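Local coordinates for uncharacterized protein (Actinomyces odontolyticus, PDB 4MJG), which is of unknown function but belongs to the DUF4853 family and folds as an antiparallel beta-sheet with short helices packed against it, at residues 17-22 with 147-152; 62-67 with 132-137. One frame throughout, in Å; residues are numbered along the deposited sequence.

Contact 1: 17-22 with 147-152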
loop_
_atom_site.group_PDB
_atom_site.type_symbol
_atom_site.label_atom_id
_atom_site.label_comp_id
_atom_site.label_asym_id
_atom_site.label_seq_id
_atom_site.Cartn_x
_atom_site.Cartn_y
_atom_site.Cartn_z
ATOM N N SER A 17 -17.599 -2.305 4.467
ATOM C CA SER A 17 -17.481 -3.546 3.709
ATOM C C SER A 17 -16.250 -3.512 2.813
ATOM O O SER A 17 -15.773 -2.442 2.431
ATOM C CB SER A 17 -18.727 -3.791 2.856
ATOM O OG SER A 17 -18.724 -2.958 1.711
ATOM N N ILE A 18 -15.747 -4.696 2.485
ATOM C CA ILE A 18 -14.622 -4.845 1.563
ATOM C C ILE A 18 -14.806 -4.022 0.285
ATOM O O ILE A 18 -13.866 -3.380 -0.184
ATOM C CB ILE A 18 -14.376 -6.339 1.215
ATOM C CG1 ILE A 18 -13.166 -6.505 0.287
ATOM C CG2 ILE A 18 -15.613 -6.983 0.595
ATOM C CD1 ILE A 18 -11.850 -6.082 0.903
ATOM N N GLU A 19 -16.022 -4.026 -0.255
ATOM C CA GLU A 19 -16.320 -3.313 -1.496
ATOM C C GLU A 19 -16.265 -1.798 -1.308
ATOM O O GLU A 19 -15.793 -1.079 -2.191
ATOM C CB GLU A 19 -17.694 -3.728 -2.022
ATOM C CG GLU A 19 -17.776 -5.192 -2.441
ATOM C CD GLU A 19 -19.026 -5.881 -1.920
ATOM O OE1 GLU A 19 -19.169 -6.004 -0.678
ATOM O OE2 GLU A 19 -19.859 -6.303 -2.755
ATOM N N GLU A 20 -16.753 -1.324 -0.163
ATOM C CA GLU A 20 -16.698 0.098 0.177
ATOM C C GLU A 20 -15.255 0.538 0.363
ATOM O O GLU A 20 -14.882 1.655 -0.014
ATOM C CB GLU A 20 -17.494 0.364 1.462
ATOM C CG GLU A 20 -17.499 1.812 1.954
ATOM C CD GLU A 20 -18.398 2.731 1.145
ATOM O OE1 GLU A 20 -18.970 2.294 0.126
ATOM O OE2 GLU A 20 -18.529 3.912 1.537
ATOM N N TYR A 21 -14.449 -0.345 0.946
ATOM C CA TYR A 21 -13.045 -0.055 1.211
ATOM C C TYR A 21 -12.254 0.033 -0.088
ATOM O O TYR A 21 -11.466 0.965 -0.292
ATOM C CB TYR A 21 -12.453 -1.136 2.100
ATOM C CG TYR A 21 -11.137 -0.771 2.743
ATOM C CD1 TYR A 21 -9.927 -1.042 2.113
ATOM C CD2 TYR A 21 -11.102 -0.187 4.002
ATOM C CE1 TYR A 21 -8.717 -0.726 2.715
ATOM C CE2 TYR A 21 -9.900 0.131 4.615
ATOM C CZ TYR A 21 -8.712 -0.136 3.971
ATOM O OH TYR A 21 -7.527 0.178 4.595
ATOM N N ILE A 22 -12.474 -0.942 -0.964
ATOM C CA ILE A 22 -11.854 -0.944 -2.286
ATOM C C ILE A 22 -12.222 0.326 -3.055
ATOM O O ILE A 22 -11.363 0.974 -3.667
ATOM C CB ILE A 22 -12.274 -2.196 -3.084
ATOM C CG1 ILE A 22 -11.560 -3.430 -2.517
ATOM C CG2 ILE A 22 -11.942 -2.035 -4.559
ATOM C CD1 ILE A 22 -12.093 -4.752 -3.021
ATOM N N GLY A 147 -11.702 -13.612 -5.546
ATOM C CA GLY A 147 -11.628 -13.091 -6.904
ATOM C C GLY A 147 -12.909 -12.458 -7.420
ATOM O O GLY A 147 -12.921 -11.909 -8.523
ATOM N N GLN A 148 -13.993 -12.537 -6.643
ATOM C CA GLN A 148 -15.276 -11.962 -7.059
ATOM C C GLN A 148 -15.243 -10.432 -7.133
ATOM O O GLN A 148 -16.025 -9.840 -7.866
ATOM C CB GLN A 148 -16.418 -12.427 -6.133
ATOM C CG GLN A 148 -16.423 -11.799 -4.745
ATOM C CD GLN A 148 -17.459 -12.417 -3.813
ATOM O OE1 GLN A 148 -18.659 -12.188 -3.968
ATOM N NE2 GLN A 148 -17.001 -13.191 -2.832
ATOM N N PHE A 149 -14.337 -9.801 -6.387
ATOM C CA PHE A 149 -14.336 -8.341 -6.235
ATOM C C PHE A 149 -13.485 -7.636 -7.273
ATOM O O PHE A 149 -12.305 -7.936 -7.409
ATOM C CB PHE A 149 -13.811 -7.958 -4.860
ATOM C CG PHE A 149 -14.549 -8.610 -3.733
ATOM C CD1 PHE A 149 -15.823 -8.187 -3.387
ATOM C CD2 PHE A 149 -13.970 -9.645 -3.017
ATOM C CE1 PHE A 149 -16.505 -8.785 -2.349
ATOM C CE2 PHE A 149 -14.645 -10.247 -1.977
ATOM C CZ PHE A 149 -15.915 -9.817 -1.641
ATOM N N VAL A 150 -14.086 -6.693 -7.992
ATOM C CA VAL A 150 -13.344 -5.859 -8.934
ATOM C C VAL A 150 -12.399 -4.961 -8.158
ATOM O O VAL A 150 -12.734 -4.501 -7.071
ATOM C CB VAL A 150 -14.260 -4.974 -9.818
ATOM C CG1 VAL A 150 -15.190 -5.841 -10.650
ATOM C CG2 VAL A 150 -15.052 -3.968 -8.984
ATOM N N LEU A 151 -11.228 -4.712 -8.735
ATOM C CA LEU A 151 -10.216 -3.860 -8.121
ATOM C C LEU A 151 -9.936 -2.659 -9.013
ATOM O O LEU A 151 -10.103 -2.734 -10.226
ATOM C CB LEU A 151 -8.937 -4.660 -7.908
ATOM C CG LEU A 151 -9.048 -5.743 -6.833
ATOM C CD1 LEU A 151 -7.999 -6.821 -7.033
ATOM C CD2 LEU A 151 -8.943 -5.125 -5.450
ATOM N N PRO A 152 -9.510 -1.540 -8.414
ATOM C CA PRO A 152 -9.380 -0.327 -9.205
ATOM C C PRO A 152 -8.200 -0.398 -10.150
ATOM O O PRO A 152 -7.169 -0.978 -9.808
ATOM C CB PRO A 152 -9.153 0.756 -8.149
ATOM C CG PRO A 152 -8.484 0.047 -7.031
ATOM C CD PRO A 152 -8.992 -1.368 -7.043
#
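The start of helix 18-24 meets the irregular loop 147-152, and Ile-18, Glu-19 and Ile-22 present carbon to Phe-149, Leu-151 and Pro-152. No hydrogen bond crosses between the segments; the join is almost wholly apolar. Phe-149, a wide flat ring well suited to covering the side of a helix, takes Ile-18 and Glu-19 against it. CG2 of Ile-18 approaches the ring obliquely, 3.6 Å from Phe-149 CE1 and equally near its CZ. Beside it, CG of Glu-19 makes that residue's closest approach, 3.7 Å from Phe-149 CD1, also obliquely. The carboxylate lies near Phe-149 CE1, its plane 65° from that of the ring, while its OE1 is hydrogen-bonded to Thr-139 OG1. Gln-148 from the loop itself covers one face of the ring, its CG 3.5 Å above the centre.

One turn on, Ile-22 spreads its two branches. With CD1 anti to CA (chi2 168°), the longer branch extends to Leu-151 CD2 at 4.0 Å and to Phe-149 CB at 4.1 Å. The shorter branch, CG2, rests 3.9 Å from Pro-152 CD and close to the carbonyl oxygen of Val-150. A beta-branched residue suits this spot because it can fill two directions at once.

Ser-17 starts the helix as its N-cap: its OG accepts a bond from Glu-20 N at 3.2 Å, satisfying an amide that has no preceding turn to bond to. Beyond the contact, Ile-18 also touches Tyr-63 and Val-65, while Phe-149 and Leu-151 lean on Val-52. Helix and loop therefore lie side by side over strands 44-55 and 62-73, the layered packing of helices and connecting loops on the face of an antiparallel beta-sheet.

Contact 2: 62-67 with 132-137; sequences GYRVVG and SRSACL. With SO4 (sulfate ion), chain C; SO4 (sulfate ion), chain D.
The guanidinium of Arg-64 lies flat on that of Arg-133, centres 3.8 Å apart and planes 17° from parallel. Arg-133 NH2 sits over one face of the Arg-64 group, toward its rim, and Cys-136 CA lies toward the opposite face. At the edge, NH1 of Arg-64 donates in plane to a lone pair of Ser-134 O at 3.2 Å, while Arg-64 NH2 donates to O4 of the chain C sulfate at 3.1 Å. That ion, probably from the crystallisation liquor, is bound by Cys-136 N, 2.7 Å from its O1. On the Arg-133 group, Arg-64 CD lies over one face toward the rim, and at the edge O3 of the chain D sulfate accepts from Arg-133 NE at 3.0 Å. These anions would be expected to ease the repulsion between two stacked cations.

The arginines' backbones belong to strand 62-73 and, antiparallel to it, the end of strand 127-133 with the loop after it. Tyr-63 and Leu-137 form a hydrogen-bonded pair, and Val-66 is bridged to Arg-133, but the register slips by one residue between them. Ser-134 bridges the slip. Its OG, held between the backbone N and the carbonyl carbon (chi1 80°), accepts from Val-65 N at 2.9 Å in a nearly straight bond and donates to Ala-135 O at 2.7 Å. A small hydroxyl thus stands in for a backbone carbonyl. Val-65 O accepts from Ser-134 N and from a water that also bonds Ser-132 OG. Gly-62 has no side chain, which lets Leu-137 O draw within 3.3 Å of its CA, and Cys-136 SG is joined to Cys-55 by a disulfide.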
loop_
_atom_site.group_PDB
_atom_site.type_symbol
_atom_site.label_atom_id
_atom_site.label_comp_id
_atom_site.label_asym_id
_atom_site.label_seq_id
_atom_site.Cartn_x
_atom_site.Cartn_y
_atom_site.Cartn_z
ATOM N N GLY A 62 -14.111 -12.803 6.698
ATOM C CA GLY A 62 -14.318 -11.755 5.717
ATOM C C GLY A 62 -13.237 -11.722 4.659
ATOM O O GLY A 62 -12.744 -12.764 4.225
ATOM N N TYR A 63 -12.887 -10.514 4.233
ATOM C CA TYR A 63 -11.928 -10.320 3.164
ATOM C C TYR A 63 -10.964 -9.188 3.487
ATOM O O TYR A 63 -11.320 -8.210 4.151
ATOM C CB TYR A 63 -12.646 -10.010 1.857
ATOM C CG TYR A 63 -13.343 -11.193 1.238
ATOM C CD1 TYR A 63 -12.615 -12.229 0.665
ATOM C CD2 TYR A 63 -14.727 -11.268 1.203
ATOM C CE1 TYR A 63 -13.250 -13.314 0.081
ATOM C CE2 TYR A 63 -15.371 -12.346 0.620
ATOM C CZ TYR A 63 -14.625 -13.367 0.061
ATOM O OH TYR A 63 -15.251 -14.440 -0.526
ATOM N N ARG A 64 -9.745 -9.341 2.984
ATOM C CA ARG A 64 -8.662 -8.407 3.201
ATOM C C ARG A 64 -8.187 -7.940 1.836
ATOM O O ARG A 64 -8.212 -8.709 0.881
ATOM C CB ARG A 64 -7.527 -9.141 3.907
ATOM C CG ARG A 64 -6.391 -8.260 4.365
ATOM C CD ARG A 64 -5.211 -9.094 4.844
ATOM N NE ARG A 64 -5.586 -10.083 5.854
ATOM C CZ ARG A 64 -5.888 -9.806 7.122
ATOM N NH1 ARG A 64 -5.892 -8.552 7.574
ATOM N NH2 ARG A 64 -6.210 -10.795 7.945
ATOM N N VAL A 65 -7.739 -6.695 1.737
ATOM C CA VAL A 65 -7.224 -6.190 0.464
ATOM C C VAL A 65 -5.763 -5.739 0.575
ATOM O O VAL A 65 -5.423 -4.814 1.326
ATOM C CB VAL A 65 -8.129 -5.089 -0.147
ATOM C CG1 VAL A 65 -8.294 -3.896 0.784
ATOM C CG2 VAL A 65 -7.594 -4.642 -1.497
ATOM N N VAL A 66 -4.906 -6.437 -0.170
ATOM C CA VAL A 66 -3.526 -6.034 -0.376
ATOM C C VAL A 66 -3.526 -5.106 -1.584
ATOM O O VAL A 66 -4.018 -5.479 -2.650
ATOM C CB VAL A 66 -2.617 -7.250 -0.665
ATOM C CG1 VAL A 66 -1.209 -6.802 -1.028
ATOM C CG2 VAL A 66 -2.596 -8.204 0.525
ATOM N N GLY A 67 -2.983 -3.907 -1.425
ATOM C CA GLY A 67 -3.008 -2.909 -2.498
ATOM C C GLY A 67 -1.869 -3.061 -3.485
ATOM O O GLY A 67 -1.146 -4.062 -3.476
ATOM N N SER A 132 0.418 -1.937 0.843
ATOM C CA SER A 132 -0.716 -1.780 1.755
ATOM C C SER A 132 -1.370 -3.122 2.004
ATOM O O SER A 132 -1.330 -4.003 1.153
ATOM C CB SER A 132 -1.729 -0.774 1.202
ATOM O OG SER A 132 -2.580 -1.368 0.244
ATOM N N ARG A 133 -1.954 -3.275 3.187
ATOM C CA ARG A 133 -2.636 -4.501 3.562
ATOM C C ARG A 133 -3.713 -4.143 4.582
ATOM O O ARG A 133 -3.429 -3.944 5.759
ATOM C CB ARG A 133 -1.640 -5.509 4.131
ATOM C CG ARG A 133 -2.266 -6.814 4.601
ATOM C CD ARG A 133 -1.210 -7.871 4.896
ATOM N NE ARG A 133 -1.797 -9.151 5.302
ATOM C CZ ARG A 133 -2.127 -9.482 6.549
ATOM N NH1 ARG A 133 -1.947 -8.634 7.555
ATOM N NH2 ARG A 133 -2.656 -10.675 6.797
ATOM N N SER A 134 -4.952 -4.046 4.118
ATOM C CA SER A 134 -6.067 -3.642 4.974
ATOM C C SER A 134 -6.269 -4.601 6.138
ATOM O O SER A 134 -5.740 -5.713 6.145
ATOM C CB SER A 134 -7.372 -3.587 4.174
ATOM O OG SER A 134 -7.914 -4.888 4.014
ATOM N N ALA A 135 -7.056 -4.153 7.113
ATOM C CA ALA A 135 -7.571 -5.030 8.154
ATOM C C ALA A 135 -8.593 -5.952 7.521
ATOM O O ALA A 135 -8.993 -5.741 6.374
ATOM C CB ALA A 135 -8.218 -4.210 9.257
ATOM N N CYS A 136 -9.013 -6.974 8.257
ATOM C CA CYS A 136 -10.045 -7.889 7.772
ATOM C C CYS A 136 -11.384 -7.155 7.746
ATOM O O CYS A 136 -11.746 -6.492 8.713
ATOM C CB CYS A 136 -10.133 -9.130 8.658
ATOM S SG CYS A 136 -11.006 -10.528 7.908
ATOM N N LEU A 137 -12.107 -7.266 6.634
ATOM C CA LEU A 137 -13.342 -6.510 6.437
ATOM C C LEU A 137 -14.544 -7.428 6.231
ATOM O O LEU A 137 -14.430 -8.462 5.578
ATOM C CB LEU A 137 -13.193 -5.578 5.233
ATOM C CG LEU A 137 -12.039 -4.580 5.346
ATOM C CD1 LEU A 137 -11.746 -3.923 4.006
ATOM C CD2 LEU A 137 -12.338 -3.532 6.406
HETATM S S SO4 C . -6.966 -8.134 11.106
HETATM O O1 SO4 C . -8.101 -7.220 10.835
HETATM O O2 SO4 C . -5.703 -7.583 10.563
HETATM O O3 SO4 C . -6.818 -8.290 12.571
HETATM O O4 SO4 C . -7.251 -9.451 10.495
HETATM S S SO4 D . 0.270 -11.870 3.855
HETATM O O1 SO4 D . 1.169 -10.982 4.629
HETATM O O2 SO4 D . -0.350 -12.874 4.755
HETATM O O3 SO4 D . -0.782 -11.048 3.212
HETATM O O4 SO4 D . 1.055 -12.566 2.809
HETATM O O HOH W 1 -4.927 -2.063 1.489
#

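How the contacts relate
The two contacts have centres about 10 Å apart, on the same side of the chain's centre. Along the chain their segments come in the order 17-22, 62-67, 132-137, 147-152, so contact 1 encloses contact 2. Contact 2 joins neighbouring strands of the antiparallel sheet, 62-73 and 127-133; contact 1 lays helix 18-24 and a later loop over the same region. They meet directly: the rings of Phe-149 and Tyr-63 pack edge-to-face, and Tyr-21 of helix 18-24 rests on Leu-137 and Ser-134. Chain segments from the start, middle and later part of the protein thereby converge on the middle strands of the sheet.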